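Local coordinates for protein nucleoside diphosphate kinase (Encephalitozoon cuniculi, PDB 3MPD) that probably transfers the gamma phosphate of ATP to nucleoside diphosphates by a ping-pong mechanism through a phosphorylated enzyme intermediate, supplying the cell's other nucleoside triphosphates, at residues R24-L36 with W79-I92. Sequence-based numbering, arbitrary orientation. Where two conformers were deposited one is given.
Sequences RIIQRFEEKGLYL and WVGKDAVSIGRKLI
W79 and F29 illustrate how one indole ties a helix to the sheet. F29 CB sits over one indole face, 3.5 Å from the six-membered-ring centroid and almost on its normal, while L36 CD1 lies against the opposite face, over the five-membered ring; I26 CG2 and the L34 carbonyl border the edge. W79 chi1 of -74° sets CG anti to the carbonyl carbon, and chi2 of 85° turns the indole so its faces meet helix 24-32 and strand 35-36. The F29 ring receives L91 CD1 over its centre, 3.9 Å from the centroid, and CE1 nears G88 CA at 4.0 Å.

Aliphatic packing carries the contact outward: L34 spreads CD1 onto I87 and CD2 onto G81 and A84, and at the exposed margin I87 CG2 touches K32 CG at 3.6 Å.

Polar links flank these side chains: in the hydrogen-bonded antiparallel pair, Y35 N to V80 O and V80 N to Y35 O are both 2.7 Å. Water bridges R28 NH1 and L91 O, while R28 NH2 salt-bridges D108.

A Schellman motif at G33 turns the helix into its strand, and two helices pack on one face of an antiparallel sheet, as in the ferredoxin-like fold of nucleoside diphosphate kinases.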
ATOM      1  N   ARG A  24       6.478   7.844   2.798  1.00 15.69           N
ATOM      2  CA  ARG A  24       6.333   9.122   3.499  1.00 16.04           C
ATOM      3  C   ARG A  24       4.871   9.568   3.601  1.00 16.15           C
ATOM      4  O   ARG A  24       4.452  10.181   4.575  1.00 16.39           O
ATOM      5  CB  ARG A  24       7.196  10.212   2.818  1.00 16.28           C
ATOM      6  CG  ARG A  24       8.667  10.143   3.331  1.00 18.28           C
ATOM      7  CD  ARG A  24       9.641  10.966   2.479  1.00 21.04           C
ATOM      8  NE  ARG A  24       9.937  10.351   1.177  1.00 22.76           N
ATOM      9  CZ  ARG A  24      10.807  10.861   0.282  1.00 26.59           C
ATOM     10  NH1 ARG A  24      11.468  11.998   0.548  1.00 25.95           N
ATOM     11  NH2 ARG A  24      11.032  10.240  -0.879  1.00 23.23           N
ATOM     12  N   ILE A  25       4.116   9.310   2.555  1.00 15.97           N
ATOM     13  CA  ILE A  25       2.686   9.629   2.539  1.00 16.03           C
ATOM     14  C   ILE A  25       1.910   8.665   3.485  1.00 16.18           C
ATOM     15  O   ILE A  25       1.114   9.091   4.300  1.00 17.51           O
ATOM     16  CB  ILE A  25       2.163   9.532   1.096  1.00 15.67           C
ATOM     17  CG1 ILE A  25       2.628  10.764   0.274  1.00 17.04           C
ATOM     18  CG2 ILE A  25       0.633   9.368   1.074  1.00 16.14           C
ATOM     19  CD1 ILE A  25       2.556  10.521  -1.261  1.00 18.82           C
ATOM     20  N   ILE A  26       2.147   7.379   3.374  1.00 14.88           N
ATOM     21  CA  ILE A  26       1.427   6.424   4.212  1.00 16.17           C
ATOM     22  C   ILE A  26       1.731   6.659   5.700  1.00 16.43           C
ATOM     23  O   ILE A  26       0.848   6.506   6.554  1.00 17.79           O
ATOM     24  CB  ILE A  26       1.751   4.979   3.773  1.00 15.80           C
ATOM     25  CG1 ILE A  26       1.104   4.717   2.377  1.00 17.15           C
ATOM     26  CG2 ILE A  26       1.258   3.956   4.847  1.00 16.83           C
ATOM     27  CD1 ILE A  26       1.387   3.296   1.833  1.00 17.97           C
ATOM     28  N   GLN A  27       2.977   7.010   6.016  1.00 15.82           N
ATOM     29  CA  GLN A  27       3.338   7.340   7.404  1.00 16.63           C
ATOM     30  C   GLN A  27       2.395   8.382   8.021  1.00 16.78           C
ATOM     31  O   GLN A  27       2.032   8.247   9.201  1.00 17.28           O
ATOM     32  CB  GLN A  27       4.790   7.856   7.497  1.00 16.27           C
ATOM     33  CG  GLN A  27       5.291   8.153   8.923  1.00 19.12           C
ATOM     34  CD  GLN A  27       6.737   8.800   8.934  1.00 25.88           C
ATOM     35  OE1 GLN A  27       7.521   8.631   8.013  1.00 29.35           O
ATOM     36  NE2 GLN A  27       7.037   9.536   9.963  1.00 27.55           N
ATOM     37  N   ARG A  28       2.025   9.419   7.256  1.00 16.51           N
ATOM     38  CA  ARG A  28       1.185  10.500   7.823  1.00 17.10           C
ATOM     39  C   ARG A  28      -0.162   9.934   8.291  1.00 16.37           C
ATOM     40  O   ARG A  28      -0.658  10.305   9.353  1.00 16.10           O
ATOM     41  CB  ARG A  28       0.926  11.654   6.851  1.00 16.27           C
ATOM     42  CG  ARG A  28       2.154  12.197   6.089  1.00 20.76           C
ATOM     43  CD  ARG A  28       3.103  12.863   7.050  1.00 21.75           C
ATOM     44  NE  ARG A  28       4.244  13.505   6.367  1.00 25.21           N
ATOM     45  CZ  ARG A  28       4.314  14.777   5.970  1.00 21.72           C
ATOM     46  NH1 ARG A  28       3.290  15.601   6.116  1.00 18.18           N
ATOM     47  NH2 ARG A  28       5.450  15.230   5.449  1.00 20.16           N
ATOM     48  N   PHE A  29      -0.744   9.054   7.480  1.00 16.58           N
ATOM     49  CA  PHE A  29      -2.052   8.476   7.779  1.00 16.49           C
ATOM     50  C   PHE A  29      -1.994   7.438   8.897  1.00 17.36           C
ATOM     51  O   PHE A  29      -2.886   7.367   9.774  1.00 18.26           O
ATOM     52  CB  PHE A  29      -2.665   7.874   6.506  1.00 16.91           C
ATOM     53  CG  PHE A  29      -3.123   8.917   5.548  1.00 18.66           C
ATOM     54  CD1 PHE A  29      -4.454   9.304   5.530  1.00 18.57           C
ATOM     55  CD2 PHE A  29      -2.221   9.550   4.684  1.00 19.98           C
ATOM     56  CE1 PHE A  29      -4.880  10.311   4.671  1.00 20.21           C
ATOM     57  CE2 PHE A  29      -2.666  10.581   3.810  1.00 19.17           C
ATOM     58  CZ  PHE A  29      -3.989  10.945   3.831  1.00 18.33           C
ATOM     59  N   GLU A  30      -0.956   6.621   8.855  1.00 17.32           N
ATOM     60  CA  GLU A  30      -0.823   5.504   9.781  1.00 17.35           C
ATOM     61  C   GLU A  30      -0.461   6.055  11.175  1.00 17.98           C
ATOM     62  O   GLU A  30      -0.944   5.550  12.189  1.00 17.58           O
ATOM     63  CB  GLU A  30       0.267   4.542   9.238  1.00 18.52           C
ATOM     64  CG  GLU A  30       0.523   3.301  10.079  1.00 18.27           C
ATOM     65  CD  GLU A  30       1.509   2.307   9.442  1.00 21.10           C
ATOM     66  OE1 GLU A  30       2.568   2.714   8.870  1.00 20.60           O
ATOM     67  OE2 GLU A  30       1.255   1.090   9.589  1.00 18.85           O
ATOM     68  N   GLU A  31       0.374   7.110  11.228  1.00 17.42           N
ATOM     69  CA  GLU A  31       0.770   7.710  12.533  1.00 18.38           C
ATOM     70  C   GLU A  31      -0.348   8.524  13.151  1.00 18.45           C
ATOM     71  O   GLU A  31      -0.383   8.695  14.383  1.00 18.65           O
ATOM     72  CB  GLU A  31       2.049   8.576  12.429  1.00 17.89           C
ATOM     73  CG  GLU A  31       3.290   7.752  12.275  1.00 17.39           C
ATOM     74  CD  GLU A  31       4.581   8.585  12.228  1.00 19.57           C
ATOM     75  OE1 GLU A  31       4.592   9.802  11.841  1.00 20.43           O
ATOM     76  OE2 GLU A  31       5.613   7.971  12.532  1.00 21.47           O
ATOM     77  N   LYS A  32      -1.261   9.016  12.309  1.00 17.40           N
ATOM     78  CA  LYS A  32      -2.428   9.754  12.787  1.00 18.14           C
ATOM     79  C   LYS A  32      -3.503   8.828  13.414  1.00 19.28           C
ATOM     80  O   LYS A  32      -4.392   9.305  14.133  1.00 20.80           O
ATOM     81  CB  LYS A  32      -3.049  10.567  11.648  1.00 17.32           C
ATOM     82  CG  LYS A  32      -4.232  11.499  12.058  1.00 19.57           C
ATOM     83  CD  LYS A  32      -3.882  12.525  13.163  1.00 18.30           C
ATOM     84  CE  LYS A  32      -4.907  13.674  13.169  1.00 18.37           C
ATOM     85  NZ  LYS A  32      -4.625  14.688  14.238  1.00 17.43           N
ATOM     86  N   GLY A  33      -3.429   7.528  13.135  1.00 18.07           N
ATOM     87  CA  GLY A  33      -4.293   6.541  13.779  1.00 19.17           C
ATOM     88  C   GLY A  33      -5.361   5.933  12.876  1.00 20.90           C
ATOM     89  O   GLY A  33      -6.180   5.125  13.342  1.00 22.04           O
ATOM     90  N   LEU A  34      -5.383   6.335  11.596  1.00 19.99           N
ATOM     91  CA  LEU A  34      -6.383   5.824  10.670  1.00 21.66           C
ATOM     92  C   LEU A  34      -6.064   4.374  10.313  1.00 21.50           C
ATOM     93  O   LEU A  34      -4.924   3.911  10.456  1.00 21.32           O
ATOM     94  CB  LEU A  34      -6.488   6.706   9.416  1.00 20.71           C
ATOM     95  CG  LEU A  34      -7.105   8.097   9.673  1.00 22.87           C
ATOM     96  CD1 LEU A  34      -6.948   8.996   8.443  1.00 22.52           C
ATOM     97  CD2 LEU A  34      -8.622   7.988  10.146  1.00 21.56           C
ATOM     98  N   TYR A  35      -7.075   3.664   9.849  1.00 21.23           N
ATOM     99  CA  TYR A  35      -6.913   2.257   9.526  1.00 22.13           C
ATOM    100  C   TYR A  35      -6.954   2.038   8.034  1.00 21.62           C
ATOM    101  O   TYR A  35      -7.969   2.332   7.405  1.00 21.98           O
ATOM    102  CB  TYR A  35      -8.034   1.428  10.187  1.00 22.57           C
ATOM    103  CG  TYR A  35      -8.002   1.506  11.697  1.00 23.61           C
ATOM    104  CD1 TYR A  35      -7.098   0.725  12.430  1.00 23.66           C
ATOM    105  CD2 TYR A  35      -8.878   2.350  12.394  1.00 23.13           C
ATOM    106  CE1 TYR A  35      -7.054   0.783  13.798  1.00 22.50           C
ATOM    107  CE2 TYR A  35      -8.855   2.415  13.787  1.00 25.22           C
ATOM    108  CZ  TYR A  35      -7.928   1.632  14.480  1.00 24.88           C
ATOM    109  OH  TYR A  35      -7.896   1.652  15.847  1.00 26.33           O
ATOM    110  N   LEU A  36      -5.877   1.495   7.467  1.00 21.90           N
ATOM    111  CA  LEU A  36      -5.898   1.103   6.058  1.00 21.91           C
ATOM    112  C   LEU A  36      -6.863  -0.063   5.836  1.00 23.29           C
ATOM    113  O   LEU A  36      -6.772  -1.079   6.543  1.00 23.34           O
ATOM    114  CB  LEU A  36      -4.483   0.725   5.597  1.00 21.88           C
ATOM    115  CG  LEU A  36      -4.336   0.341   4.125  1.00 20.62           C
ATOM    116  CD1 LEU A  36      -4.663   1.563   3.247  1.00 19.05           C
ATOM    117  CD2 LEU A  36      -2.942  -0.199   3.821  1.00 20.87           C
ATOM    118  N   TRP A  79      -8.976   4.555   3.760  1.00 24.34           N
ATOM    119  CA  TRP A  79      -8.551   4.701   5.142  1.00 23.08           C
ATOM    120  C   TRP A  79      -9.793   4.956   5.987  1.00 24.45           C
ATOM    121  O   TRP A  79     -10.650   5.753   5.607  1.00 23.71           O
ATOM    122  CB  TRP A  79      -7.547   5.861   5.278  1.00 20.84           C
ATOM    123  CG  TRP A  79      -6.187   5.552   4.739  1.00 20.22           C
ATOM    124  CD1 TRP A  79      -5.766   5.672   3.431  1.00 20.08           C
ATOM    125  CD2 TRP A  79      -5.046   5.056   5.480  1.00 18.71           C
ATOM    126  NE1 TRP A  79      -4.430   5.304   3.328  1.00 19.34           N
ATOM    127  CE2 TRP A  79      -3.968   4.928   4.561  1.00 18.25           C
ATOM    128  CE3 TRP A  79      -4.836   4.710   6.820  1.00 15.95           C
ATOM    129  CZ2 TRP A  79      -2.706   4.464   4.940  1.00 17.34           C
ATOM    130  CZ3 TRP A  79      -3.582   4.258   7.199  1.00 19.36           C
ATOM    131  CH2 TRP A  79      -2.530   4.125   6.254  1.00 16.60           C
ATOM    132  N   VAL A  80      -9.890   4.259   7.123  1.00 25.36           N
ATOM    133  CA  VAL A  80     -11.095   4.295   7.961  1.00 26.96           C
ATOM    134  C   VAL A  80     -10.751   4.801   9.355  1.00 26.35           C
ATOM    135  O   VAL A  80      -9.660   4.520   9.878  1.00 25.11           O
ATOM    136  CB  VAL A  80     -11.703   2.870   8.073  1.00 28.64           C
ATOM    137  CG1 VAL A  80     -12.899   2.818   9.048  1.00 30.70           C
ATOM    138  CG2 VAL A  80     -12.129   2.378   6.696  1.00 31.38           C
ATOM    139  N   GLY A  81     -11.688   5.528   9.956  1.00 27.07           N
ATOM    140  CA  GLY A  81     -11.577   5.963  11.346  1.00 27.32           C
ATOM    141  C   GLY A  81     -12.464   7.157  11.601  1.00 28.80           C
ATOM    142  O   GLY A  81     -13.007   7.728  10.643  1.00 28.39           O
ATOM    143  N   LYS A  82     -12.631   7.520  12.883  1.00 30.31           N
ATOM    144  CA  LYS A  82     -13.434   8.692  13.291  1.00 32.30           C
ATOM    145  C   LYS A  82     -12.970   9.944  12.559  1.00 31.42           C
ATOM    146  O   LYS A  82     -11.787  10.211  12.505  1.00 30.68           O
ATOM    147  CB  LYS A  82     -13.379   8.921  14.805  1.00 32.75           C
ATOM    148  CG  LYS A  82     -14.297   7.953  15.590  1.00 37.48           C
ATOM    149  CD  LYS A  82     -14.168   8.088  17.106  1.00 39.91           C
ATOM    150  CE  LYS A  82     -14.972   6.995  17.836  1.00 43.50           C
ATOM    151  NZ  LYS A  82     -14.832   7.053  19.320  1.00 41.36           N
ATOM    152  N   ASP A  83     -13.922  10.688  11.988  1.00 32.19           N
ATOM    153  CA  ASP A  83     -13.630  11.903  11.205  1.00 31.45           C
ATOM    154  C   ASP A  83     -12.587  11.682  10.089  1.00 28.44           C
ATOM    155  O   ASP A  83     -11.834  12.611   9.776  1.00 27.59           O
ATOM    156  CB  ASP A  83     -13.140  13.088  12.095  1.00 32.48           C
ATOM    157  CG  ASP A  83     -14.046  13.385  13.277  1.00 37.11           C
ATOM    158  OD1 ASP A  83     -15.177  13.880  13.093  1.00 41.37           O
ATOM    159  OD2 ASP A  83     -13.598  13.170  14.430  1.00 43.45           O
ATOM    160  N   ALA A  84     -12.559  10.503   9.468  1.00 27.31           N
ATOM    161  CA  ALA A  84     -11.525  10.184   8.464  1.00 25.16           C
ATOM    162  C   ALA A  84     -11.424  11.210   7.356  1.00 24.29           C
ATOM    163  O   ALA A  84     -10.322  11.515   6.886  1.00 22.14           O
ATOM    164  CB  ALA A  84     -11.745   8.815   7.851  1.00 25.35           C
ATOM    165  N   VAL A  85     -12.565  11.734   6.899  1.00 24.27           N
ATOM    166  CA  VAL A  85     -12.509  12.640   5.741  1.00 24.11           C
ATOM    167  C   VAL A  85     -11.830  13.962   6.058  1.00 23.70           C
ATOM    168  O   VAL A  85     -10.934  14.406   5.333  1.00 23.36           O
ATOM    169  CB  VAL A  85     -13.914  12.911   5.107  1.00 25.00           C
ATOM    170  CG1 VAL A  85     -13.814  13.990   4.015  1.00 24.81           C
ATOM    171  CG2 VAL A  85     -14.477  11.622   4.506  1.00 26.12           C
ATOM    172  N   SER A  86     -12.302  14.626   7.104  1.00 24.77           N
ATOM    173  CA  SER A  86     -11.722  15.886   7.563  0.50 24.79           C
ATOM    174  C   SER A  86     -10.263  15.676   7.979  1.00 23.37           C
ATOM    175  O   SER A  86      -9.395  16.491   7.693  1.00 22.81           O
ATOM    176  CB  SER A  86     -12.546  16.418   8.736  0.50 26.31           C
ATOM    177  OG  SER A  86     -12.144  17.723   9.078  0.50 28.47           O
ATOM    178  N   ILE A  87      -9.991  14.560   8.651  1.00 22.94           N
ATOM    179  CA  ILE A  87      -8.602  14.262   9.074  1.00 21.66           C
ATOM    180  C   ILE A  87      -7.710  14.166   7.830  1.00 20.94           C
ATOM    181  O   ILE A  87      -6.669  14.819   7.751  1.00 19.35           O
ATOM    182  CB  ILE A  87      -8.473  12.997   9.977  1.00 22.22           C
ATOM    183  CG1 ILE A  87      -8.943  13.310  11.419  1.00 22.46           C
ATOM    184  CG2 ILE A  87      -6.990  12.481   9.963  1.00 19.78           C
ATOM    185  CD1 ILE A  87      -9.065  12.037  12.356  1.00 25.80           C
ATOM    186  N   GLY A  88      -8.129  13.397   6.829  1.00 21.55           N
ATOM    187  CA  GLY A  88      -7.307  13.303   5.596  1.00 20.42           C
ATOM    188  C   GLY A  88      -7.064  14.651   4.905  1.00 21.08           C
ATOM    189  O   GLY A  88      -5.942  14.957   4.514  1.00 20.47           O
ATOM    190  N   ARG A  89      -8.115  15.461   4.748  1.00 21.68           N
ATOM    191  CA  ARG A  89      -7.979  16.793   4.137  1.00 22.50           C
ATOM    192  C   ARG A  89      -6.936  17.638   4.899  1.00 22.00           C
ATOM    193  O   ARG A  89      -6.134  18.365   4.287  1.00 20.63           O
ATOM    194  CB  ARG A  89      -9.297  17.533   4.152  1.00 23.42           C
ATOM    195  CG  ARG A  89     -10.331  17.017   3.122  1.00 30.58           C
ATOM    196  CD  ARG A  89     -11.727  17.627   3.379  1.00 37.82           C
ATOM    197  NE  ARG A  89     -11.785  19.094   3.260  1.00 45.28           N
ATOM    198  CZ  ARG A  89     -11.722  19.777   2.111  1.00 49.13           C
ATOM    199  NH1 ARG A  89     -11.558  19.149   0.945  1.00 50.97           N
ATOM    200  NH2 ARG A  89     -11.800  21.102   2.125  1.00 50.28           N
ATOM    201  N   LYS A  90      -6.970  17.557   6.230  1.00 21.68           N
ATOM    202  CA  LYS A  90      -6.017  18.349   7.035  1.00 22.34           C
ATOM    203  C   LYS A  90      -4.574  17.857   6.861  1.00 20.87           C
ATOM    204  O   LYS A  90      -3.639  18.666   6.798  1.00 20.89           O
ATOM    205  CB  LYS A  90      -6.382  18.324   8.515  1.00 24.75           C
ATOM    206  CG  LYS A  90      -5.436  19.154   9.387  1.00 25.28           C
ATOM    207  CD  LYS A  90      -6.193  19.744  10.541  1.00 30.61           C
ATOM    208  CE  LYS A  90      -5.380  20.886  11.164  1.00 32.53           C
ATOM    209  NZ  LYS A  90      -5.980  21.388  12.414  1.00 33.21           N
ATOM    210  N   LEU A  91      -4.387  16.547   6.811  1.00 19.05           N
ATOM    211  CA  LEU A  91      -3.037  15.997   6.591  1.00 19.03           C
ATOM    212  C   LEU A  91      -2.453  16.355   5.202  1.00 18.14           C
ATOM    213  O   LEU A  91      -1.217  16.474   5.034  1.00 17.86           O
ATOM    214  CB  LEU A  91      -3.077  14.489   6.699  1.00 17.94           C
ATOM    215  CG  LEU A  91      -3.406  13.811   8.036  1.00 18.94           C
ATOM    216  CD1 LEU A  91      -3.466  12.279   7.776  1.00 17.74           C
ATOM    217  CD2 LEU A  91      -2.381  14.127   9.109  1.00 16.27           C
ATOM    218  N   ILE A  92      -3.345  16.474   4.223  1.00 17.72           N
ATOM    219  CA  ILE A  92      -2.972  16.716   2.838  1.00 16.75           C
ATOM    220  C   ILE A  92      -2.631  18.187   2.592  1.00 17.84           C
ATOM    221  O   ILE A  92      -1.607  18.482   1.961  1.00 17.61           O
ATOM    222  CB  ILE A  92      -4.064  16.199   1.880  1.00 17.40           C
ATOM    223  CG1 ILE A  92      -4.010  14.655   1.844  1.00 15.70           C
ATOM    224  CG2 ILE A  92      -3.889  16.798   0.434  1.00 14.91           C
ATOM    225  CD1 ILE A  92      -5.317  13.984   1.235  1.00 18.89           C
TER
HETATM  226  O   HOH W   1       0.604  15.086   6.906  1.00 13.14           O